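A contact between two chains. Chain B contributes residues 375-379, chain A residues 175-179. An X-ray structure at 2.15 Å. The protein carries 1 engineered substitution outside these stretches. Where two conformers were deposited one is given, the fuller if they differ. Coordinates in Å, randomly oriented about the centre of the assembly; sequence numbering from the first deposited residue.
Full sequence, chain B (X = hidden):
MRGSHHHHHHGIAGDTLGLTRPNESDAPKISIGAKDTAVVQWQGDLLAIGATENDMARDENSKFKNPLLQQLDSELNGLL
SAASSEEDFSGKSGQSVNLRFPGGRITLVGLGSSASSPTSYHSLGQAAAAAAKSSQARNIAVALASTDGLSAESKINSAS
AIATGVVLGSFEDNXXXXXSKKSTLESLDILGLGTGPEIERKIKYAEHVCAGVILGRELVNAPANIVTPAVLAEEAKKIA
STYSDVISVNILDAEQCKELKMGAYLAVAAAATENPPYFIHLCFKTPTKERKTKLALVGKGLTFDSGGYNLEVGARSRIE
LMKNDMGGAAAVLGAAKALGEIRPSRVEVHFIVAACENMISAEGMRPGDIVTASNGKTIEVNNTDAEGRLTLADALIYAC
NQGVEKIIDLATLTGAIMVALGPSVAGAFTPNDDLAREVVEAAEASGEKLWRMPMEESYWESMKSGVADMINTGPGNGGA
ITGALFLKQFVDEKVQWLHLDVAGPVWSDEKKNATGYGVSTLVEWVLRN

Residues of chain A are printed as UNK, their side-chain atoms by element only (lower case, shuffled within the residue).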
# COMPACT_ATOMS: atom_id res chain seq x y z
N ASN B 375 13.60 18.59 31.77
CA ASN B 375 13.44 20.03 31.87
C ASN B 375 12.00 20.47 32.15
O ASN B 375 11.68 21.62 31.99
CB ASN B 375 14.01 20.74 30.64
CG ASN B 375 13.26 20.41 29.36
OD1 ASN B 375 12.34 19.59 29.34
ND2 ASN B 375 13.66 21.06 28.27
N GLY B 376 11.12 19.51 32.39
CA GLY B 376 9.72 19.81 32.70
C GLY B 376 8.82 19.84 31.46
O GLY B 376 7.62 20.01 31.63
N LYS B 377 9.36 19.85 30.24
CA LYS B 377 8.48 19.96 29.06
C LYS B 377 7.79 18.63 28.77
O LYS B 377 8.37 17.59 28.95
CB LYS B 377 9.25 20.39 27.82
CG LYS B 377 9.83 21.79 28.00
CD LYS B 377 10.47 22.29 26.73
CE LYS B 377 11.11 23.65 26.97
NZ LYS B 377 11.78 24.13 25.74
N THR B 378 6.54 18.69 28.35
CA THR B 378 5.75 17.51 28.08
C THR B 378 5.71 17.22 26.58
O THR B 378 5.64 18.14 25.76
CB THR B 378 4.31 17.67 28.61
OG1 THR B 378 3.73 18.87 28.09
CG2 THR B 378 4.33 17.77 30.16
N ILE B 379 5.72 15.94 26.24
CA ILE B 379 5.71 15.49 24.87
C ILE B 379 4.62 14.46 24.65
O ILE B 379 4.54 13.47 25.37
CB ILE B 379 7.07 14.84 24.53
CG1 ILE B 379 8.21 15.80 24.84
CG2 ILE B 379 7.13 14.40 23.08
CD1 ILE B 379 9.46 15.06 25.25
N UNK A 175 -4.01 20.49 31.99
CA UNK A 175 -3.36 19.59 32.92
C UNK A 175 -2.00 19.07 32.44
O UNK A 175 -1.19 18.67 33.27
c UNK A 175 -6.39 17.49 34.14
n UNK A 175 -6.94 17.11 32.84
n UNK A 175 -7.47 14.96 33.46
c UNK A 175 -7.38 15.89 32.53
n UNK A 175 -7.77 15.62 31.29
c UNK A 175 -4.28 18.40 33.17
c UNK A 175 -5.51 18.72 34.00
N UNK A 176 -1.77 18.96 31.13
CA UNK A 176 -0.56 18.33 30.61
C UNK A 176 0.37 19.24 29.82
O UNK A 176 1.21 18.76 29.07
c UNK A 176 -1.90 16.21 30.38
c UNK A 176 -0.90 17.12 29.74
c UNK A 176 -3.78 14.70 31.74
c UNK A 176 -2.47 14.68 32.13
c UNK A 176 -1.54 15.43 31.46
c UNK A 176 -4.14 15.44 30.63
c UNK A 176 -3.21 16.21 29.97
N UNK A 177 0.23 20.55 30.02
CA UNK A 177 1.11 21.50 29.37
C UNK A 177 1.50 22.62 30.33
O UNK A 177 0.81 22.90 31.31
c UNK A 177 -3.77 23.44 26.08
n UNK A 177 -2.82 23.57 27.00
c UNK A 177 0.49 22.10 28.10
c UNK A 177 -1.46 23.05 26.89
c UNK A 177 -0.89 22.68 28.25
n UNK A 177 -3.51 22.83 24.94
n UNK A 177 -4.99 23.89 26.36
N UNK A 178 2.73 23.06 30.15
CA UNK A 178 3.50 23.74 31.18
C UNK A 178 3.14 25.21 31.09
O UNK A 178 3.28 25.94 32.06
o UNK A 178 5.35 22.11 30.86
c UNK A 178 5.01 23.50 30.97
N UNK A 179 2.66 25.64 29.94
CA UNK A 179 2.33 27.05 29.79
C UNK A 179 0.88 27.22 29.39
O UNK A 179 0.40 26.66 28.40
c UNK A 179 3.28 27.75 28.80
o UNK A 179 6.54 28.66 30.24
c UNK A 179 4.28 28.67 29.49
o UNK A 179 6.04 27.37 28.53
c UNK A 179 5.71 28.18 29.43

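Position 175 of chain A carries seven side-chain atoms: three carbons, then a nitrogen, then a carbon bearing two further nitrogens. Its nearest side-chain atom, CB of position 175, is 9.1 Å from CG2 of T378(B). The terminal guanidinium identifies arginine, and R175(A) takes no part in this contact.

Position 176 has seven side-chain atoms, all carbon: one carbon leading into a six-membered ring. The CA-to-CB bond points sideways; CB of position 176 is 5.2 Å from OG1 of T378(B), and the ring leads away, farther from the stretch. What this position offers instead is its backbone: carbonyl O of position 176 lies 2.7 Å from OG1 of T378(B), which donates a hydrogen bond to it. With no oxygen on the ring, the residue is phenylalanine, F176(A).

Position 177 repeats the pattern of 175: three carbons, a nitrogen and a carbon with two more nitrogens. CA-to-CB points sideways and the far end leads away; the nearest approach of the side chain is CB of position 177 to OG1 of T378(B), 4.6 Å. The backbone comes closer, with CA of position 177 3.9 Å from OG1 of T378(B), as expected for the residue following the accepting carbonyl. This too is arginine, R177(A).

Position 178 has just two side-chain atoms, a carbon and then an oxygen. Its CA-to-CB bond points toward chain B, and the oxygen of position 178 lies 3.2 Å from O of G376(B) and 4.2 Å from CA of K377(B). This is serine, with chi1 at -53° (m); the hydroxyl of S178(A) sits over the backbone leading into the strand.

Position 179 has five side-chain atoms, three carbons with the third carrying two oxygens. In the conformer given, a carboxylate oxygen of position 179 lies 6.5 Å from CE of K377(B), its nearest approach to the stretch. The carboxylate's reach makes this glutamate; E179(A) is poorly ordered, with two deposited conformers.

The contact is small, burying 146 Å² summed over both sides, and its one hydrogen bond across the stretches runs from the T378(B) side chain to the F176(A) backbone. T378(B) points toward chain A with chi1 at 54° (p), while K377(B) and I379(B) direct their CB atoms away. Two residues before T378(B), G376(B) adopts phi/psi of 92/-12, where a CB would jam against the preceding carbonyl O. A hydrogen bond from N of K377(B) to OD1 of N375(B), 3.1 Å at 165°, further ties the turn. Chain A thus meets this segment with a carbonyl and a short serine side chain, while both arginine side chains stay clear.

Chain A, residues 175-179: RFRSE
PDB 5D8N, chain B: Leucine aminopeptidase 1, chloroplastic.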